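Local atomic coordinates of Lmo1076 protein (Listeria monocytogenes serovar 1/2a, PDB entry 3FI7), a protein that hydrolyses peptidoglycan as a cell-wall autolysin linked to virulence, this chain being its N-acetylglucosaminidase (GH73) catalytic domain. Residues F33-S38 with I56-A60; Y137-A141 with W155-Y160. All coordinates share one frame; numbering follows the deposited sequence.

In the fold
Both contacts belong to the helical part of the catalytic domain, and they follow one another in series along the chain. Interaction 1 pairs helix 29-47 with helix 52-63, and its centre lies about 5 Å from the centre of the chain. Interaction 2 joins the loop after helix 116-129 to the end of helix 149-156 and the turn that follows it, and its centre lies about 15 Å from the centre of the chain. The two contact centres are about 20 Å apart. Helix 52-63 links them, because Gln58 of residues 56-60 packs on Leu156 and Tyr160. Helix 116-129 also touches both. One helical framework thus runs from the buried core to the partly exposed loop.

Interaction 1 of 2, residues F33-S38 with I56-A60; sequences FINSIS and IAQAA
Ile56 meets Ile34, Ile37 and Ser38 and buries the most surface of residues 56-60 against residues 33-38. Its two branches do different work. CG2 lies anti to the backbone N (CG1 itself at chi1 -66°) and reaches CG1 of Ile34 at 3.9 Å. The two isoleucine side chains cross there at about a right angle. The same CG2 has CD1 of Ile37 at 4.0 Å, and the Ile37 and Ile56 side chains run past each other in opposite directions. The other branch ends in CD1 of Ile56, which sits 4.0 Å from CA of Ser38. One helical turn on, CB of Ala59 points at the partner helix. It is 3.7 Å from CD1 of Ile37 and 4.0 Å from CZ of Phe33. The methyl group thus touches both the aliphatic and the aromatic side chain. Ala60 comes next, with CA 3.5 Å from CE1 of Phe33. The ring approaches this backbone obliquely. Phe33 CG is anti to its own N (chi1 172°), which sends the ring across to the two alanines. The small alanines let the ring lie close to the backbone of helix 52-63. The contact between the segments is apolar, and all the touching residues are buried. Around it, Leu120 of helix 116-129 packs on Ile37, while Trp65 and Tyr177 pack on Ile34. The short helix segments run at 129° to each other, with axes 10.4 Å apart at closest approach. This is packing of two consecutive helices in the hydrophobic core of the helical, lysozyme-like glucosaminidase domain.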
loop_
_atom_site.group_PDB
_atom_site.type_symbol
_atom_site.label_atom_id
_atom_site.label_comp_id
_atom_site.label_asym_id
_atom_site.label_seq_id
_atom_site.Cartn_x
_atom_site.Cartn_y
_atom_site.Cartn_z
ATOM N N PHE A 33 4.758 1.185 10.113
ATOM C CA PHE A 33 3.630 0.884 9.239
ATOM C C PHE A 33 4.001 -0.196 8.220
ATOM O O PHE A 33 3.288 -1.186 8.071
ATOM C CB PHE A 33 3.111 2.136 8.524
ATOM C CG PHE A 33 2.078 1.834 7.481
ATOM C CD1 PHE A 33 2.431 1.750 6.145
ATOM C CD2 PHE A 33 0.759 1.581 7.843
ATOM C CE1 PHE A 33 1.477 1.456 5.178
ATOM C CE2 PHE A 33 -0.196 1.282 6.882
ATOM C CZ PHE A 33 0.164 1.222 5.549
ATOM N N ILE A 34 5.115 -0.009 7.520
ATOM C CA ILE A 34 5.601 -1.045 6.611
ATOM C C ILE A 34 5.747 -2.395 7.330
ATOM O O ILE A 34 5.241 -3.406 6.858
ATOM C CB ILE A 34 6.932 -0.650 5.971
ATOM C CG1 ILE A 34 6.718 0.489 4.968
ATOM C CG2 ILE A 34 7.585 -1.859 5.306
ATOM C CD1 ILE A 34 7.952 1.368 4.765
ATOM N N ASN A 35 6.417 -2.399 8.482
ATOM C CA ASN A 35 6.633 -3.638 9.228
ATOM C C ASN A 35 5.316 -4.339 9.544
ATOM O O ASN A 35 5.261 -5.557 9.587
ATOM C CB ASN A 35 7.399 -3.376 10.530
ATOM C CG ASN A 35 8.799 -2.815 10.292
ATOM O OD1 ASN A 35 9.336 -2.884 9.184
ATOM N ND2 ASN A 35 9.387 -2.249 11.339
ATOM N N SER A 36 4.254 -3.565 9.759
ATOM C CA SER A 36 2.974 -4.132 10.168
ATOM C C SER A 36 2.179 -4.786 9.036
ATOM O O SER A 36 1.277 -5.560 9.304
ATOM C CB SER A 36 2.097 -3.069 10.840
ATOM O OG SER A 36 1.498 -2.225 9.871
ATOM N N ILE A 37 2.496 -4.484 7.780
ATOM C CA ILE A 37 1.748 -5.090 6.675
ATOM C C ILE A 37 2.581 -5.939 5.707
ATOM O O ILE A 37 2.033 -6.552 4.791
ATOM C CB ILE A 37 1.012 -4.022 5.846
ATOM C CG1 ILE A 37 2.012 -3.008 5.265
ATOM C CG2 ILE A 37 -0.070 -3.329 6.682
ATOM C CD1 ILE A 37 1.443 -2.242 4.044
ATOM N N SER A 38 3.898 -5.976 5.895
ATOM C CA SER A 38 4.767 -6.616 4.908
ATOM C C SER A 38 4.520 -8.120 4.814
ATOM O O SER A 38 4.544 -8.689 3.725
ATOM C CB SER A 38 6.250 -6.326 5.195
ATOM O OG SER A 38 6.660 -6.916 6.425
ATOM N N ILE A 56 2.769 -2.511 -0.859
ATOM C CA ILE A 56 3.132 -1.829 0.373
ATOM C C ILE A 56 3.250 -0.332 0.099
ATOM O O ILE A 56 2.771 0.480 0.879
ATOM C CB ILE A 56 4.447 -2.388 0.969
ATOM C CG1 ILE A 56 4.248 -3.837 1.423
ATOM C CG2 ILE A 56 4.921 -1.529 2.123
ATOM C CD1 ILE A 56 5.540 -4.642 1.504
ATOM N N ALA A 57 3.874 0.031 -1.018
ATOM C CA ALA A 57 3.989 1.444 -1.385
ATOM C C ALA A 57 2.612 2.075 -1.605
ATOM O O ALA A 57 2.355 3.190 -1.156
ATOM C CB ALA A 57 4.846 1.608 -2.617
ATOM N N GLN A 58 1.721 1.357 -2.281
ATOM C CA GLN A 58 0.361 1.853 -2.473
ATOM C C GLN A 58 -0.349 2.044 -1.145
ATOM O O GLN A 58 -1.011 3.060 -0.938
ATOM C CB GLN A 58 -0.464 0.919 -3.363
ATOM C CG GLN A 58 -0.312 1.184 -4.834
ATOM C CD GLN A 58 -1.467 0.617 -5.637
ATOM O OE1 GLN A 58 -1.616 -0.598 -5.753
ATOM N NE2 GLN A 58 -2.291 1.498 -6.201
ATOM N N ALA A 59 -0.204 1.076 -0.241
ATOM C CA ALA A 59 -0.890 1.166 1.044
ATOM C C ALA A 59 -0.417 2.375 1.828
ATOM O O ALA A 59 -1.229 3.059 2.437
ATOM C CB ALA A 59 -0.714 -0.097 1.858
ATOM N N ALA A 60 0.888 2.643 1.799
ATOM C CA ALA A 60 1.446 3.766 2.549
ATOM C C ALA A 60 0.970 5.082 1.957
ATOM O O ALA A 60 0.652 6.025 2.678
ATOM C CB ALA A 60 2.972 3.720 2.557
#

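Interaction 2 of 2, residues Y137-A141 with W155-Y160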
loop_
_atom_site.group_PDB
_atom_site.type_symbol
_atom_site.label_atom_id
_atom_site.label_comp_id
_atom_site.label_asym_id
_atom_site.label_seq_id
_atom_site.Cartn_x
_atom_site.Cartn_y
_atom_site.Cartn_z
ATOM N N TYR A 137 -7.653 -4.897 -17.064
ATOM C CA TYR A 137 -7.283 -3.491 -16.955
ATOM C C TYR A 137 -5.905 -3.235 -16.331
ATOM O O TYR A 137 -5.168 -2.351 -16.783
ATOM C CB TYR A 137 -8.341 -2.742 -16.153
ATOM C CG TYR A 137 -8.235 -1.241 -16.255
ATOM C CD1 TYR A 137 -8.198 -0.612 -17.494
ATOM C CD2 TYR A 137 -8.192 -0.451 -15.117
ATOM C CE1 TYR A 137 -8.113 0.760 -17.596
ATOM C CE2 TYR A 137 -8.116 0.922 -15.208
ATOM C CZ TYR A 137 -8.077 1.522 -16.451
ATOM O OH TYR A 137 -7.990 2.888 -16.541
ATOM N N TYR A 138 -5.555 -3.985 -15.289
ATOM C CA TYR A 138 -4.276 -3.742 -14.620
ATOM C C TYR A 138 -3.172 -4.728 -15.023
ATOM O O TYR A 138 -2.196 -4.904 -14.290
ATOM C CB TYR A 138 -4.450 -3.726 -13.094
ATOM C CG TYR A 138 -5.338 -2.607 -12.585
ATOM C CD1 TYR A 138 -4.887 -1.296 -12.568
ATOM C CD2 TYR A 138 -6.618 -2.866 -12.106
ATOM C CE1 TYR A 138 -5.684 -0.264 -12.097
ATOM C CE2 TYR A 138 -7.429 -1.838 -11.631
ATOM C CZ TYR A 138 -6.954 -0.540 -11.634
ATOM O OH TYR A 138 -7.738 0.491 -11.172
ATOM N N LYS A 139 -3.319 -5.354 -16.189
ATOM C CA LYS A 139 -2.407 -6.422 -16.627
ATOM C C LYS A 139 -0.919 -6.048 -16.589
ATOM O O LYS A 139 -0.072 -6.907 -16.351
ATOM C CB LYS A 139 -2.771 -6.903 -18.028
ATOM C CG LYS A 139 -2.672 -5.819 -19.088
ATOM C CD LYS A 139 -3.096 -6.340 -20.454
ATOM C CE LYS A 139 -3.319 -5.193 -21.432
ATOM N NZ LYS A 139 -3.790 -5.669 -22.764
ATOM N N GLY A 140 -0.603 -4.777 -16.818
ATOM C CA GLY A 140 0.777 -4.326 -16.782
ATOM C C GLY A 140 1.386 -4.349 -15.386
ATOM O O GLY A 140 2.597 -4.206 -15.230
ATOM N N ALA A 141 0.550 -4.518 -14.363
ATOM C CA ALA A 141 1.046 -4.602 -12.989
ATOM C C ALA A 141 1.087 -6.048 -12.515
ATOM O O ALA A 141 1.516 -6.327 -11.399
ATOM C CB ALA A 141 0.198 -3.751 -12.047
ATOM N N TRP A 155 2.418 1.196 -15.031
ATOM C CA TRP A 155 1.099 0.763 -15.485
ATOM C C TRP A 155 -0.043 1.333 -14.629
ATOM O O TRP A 155 -1.109 1.659 -15.147
ATOM C CB TRP A 155 1.004 -0.765 -15.573
ATOM C CG TRP A 155 -0.179 -1.216 -16.381
ATOM C CD1 TRP A 155 -1.397 -1.614 -15.906
ATOM C CD2 TRP A 155 -0.263 -1.292 -17.811
ATOM N NE1 TRP A 155 -2.229 -1.937 -16.948
ATOM C CE2 TRP A 155 -1.561 -1.746 -18.129
ATOM C CE3 TRP A 155 0.634 -1.022 -18.853
ATOM C CZ2 TRP A 155 -1.985 -1.942 -19.449
ATOM C CZ3 TRP A 155 0.208 -1.213 -20.166
ATOM C CH2 TRP A 155 -1.091 -1.670 -20.451
ATOM N N LEU A 156 0.181 1.453 -13.325
ATOM C CA LEU A 156 -0.842 1.975 -12.423
ATOM C C LEU A 156 -1.122 3.460 -12.665
ATOM O O LEU A 156 -2.240 3.932 -12.466
ATOM C CB LEU A 156 -0.441 1.748 -10.961
ATOM C CG LEU A 156 -0.283 0.286 -10.521
ATOM C CD1 LEU A 156 0.218 0.212 -9.088
ATOM C CD2 LEU A 156 -1.601 -0.458 -10.657
ATOM N N GLN A 157 -0.106 4.200 -13.087
ATOM C CA GLN A 157 -0.276 5.624 -13.319
ATOM C C GLN A 157 -1.261 5.834 -14.468
ATOM O O GLN A 157 -1.146 5.201 -15.511
ATOM C CB GLN A 157 1.065 6.287 -13.637
ATOM C CG GLN A 157 0.961 7.780 -13.932
ATOM C CD GLN A 157 2.313 8.458 -13.980
ATOM O OE1 GLN A 157 3.094 8.382 -13.027
ATOM N NE2 GLN A 157 2.597 9.134 -15.090
ATOM N N GLY A 158 -2.234 6.714 -14.263
ATOM C CA GLY A 158 -3.267 6.949 -15.255
ATOM C C GLY A 158 -4.387 5.921 -15.202
ATOM O O GLY A 158 -5.446 6.121 -15.788
ATOM N N ARG A 159 -4.167 4.810 -14.507
ATOM C CA ARG A 159 -5.214 3.797 -14.406
ATOM C C ARG A 159 -5.793 3.697 -13.002
ATOM O O ARG A 159 -6.999 3.801 -12.823
ATOM C CB ARG A 159 -4.724 2.434 -14.901
ATOM C CG ARG A 159 -4.506 2.398 -16.408
ATOM C CD ARG A 159 -4.059 1.030 -16.917
ATOM N NE ARG A 159 -3.704 1.102 -18.329
ATOM C CZ ARG A 159 -2.536 1.551 -18.779
ATOM N NH1 ARG A 159 -2.299 1.588 -20.083
ATOM N NH2 ARG A 159 -1.600 1.957 -17.922
ATOM N N TYR A 160 -4.933 3.492 -12.011
ATOM C CA TYR A 160 -5.390 3.394 -10.637
ATOM C C TYR A 160 -5.798 4.776 -10.121
ATOM O O TYR A 160 -6.775 4.927 -9.393
ATOM C CB TYR A 160 -4.303 2.784 -9.744
ATOM C CG TYR A 160 -4.789 2.502 -8.343
ATOM C CD1 TYR A 160 -4.732 3.482 -7.359
ATOM C CD2 TYR A 160 -5.333 1.268 -8.012
ATOM C CE1 TYR A 160 -5.185 3.235 -6.073
ATOM C CE2 TYR A 160 -5.792 1.010 -6.730
ATOM C CZ TYR A 160 -5.716 2.000 -5.766
ATOM O OH TYR A 160 -6.175 1.754 -4.493
#
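Trp155 lies flat against Gly140, and this is the tight part of the contact. CA of Gly140 stands 3.4 Å from the centroid of the five-membered ring, a CH-pi contact over the face. With no side chain at Gly140, the indole can rest directly on the backbone. At the ring edge, Trp155 NE1 donates to the carbonyl O of Tyr137 at 3.0 Å. The N-H...O angle of 163° is fairly straight, and the acceptor lies close to the ring plane. The opposite face of the indole carries the guanidinium of Arg159. NH2 of Arg159 donates a hydrogen bond to the carbonyl O of Trp155 at 2.8 Å, in the carbonyl plane on a lone pair, which helps hold the guanidinium over the ring. The indole is therefore sandwiched between backbone and guanidinium. This joins the short 3-10 segment that takes in Gly140 and Ala141 to the C-terminal end of helix 149-156, within the glucosaminidase domain. Deeper in, Leu156 CD2 packs on Tyr138 CD1 at 3.9 Å and on Ala141 CB at 4.0 Å. Leu127 of helix 116-129 touches both Leu156 and Tyr138. Tyr137 and Arg159 form a close, partly exposed pair. Arg159 passes CD over one ring face, with CG 3.5 Å from Tyr137 OH. The solvent side is looser. There the exposed Lys139 side chain runs extended past the six-membered ring, with CG and CE each 4.0 Å from CZ2 of Trp155.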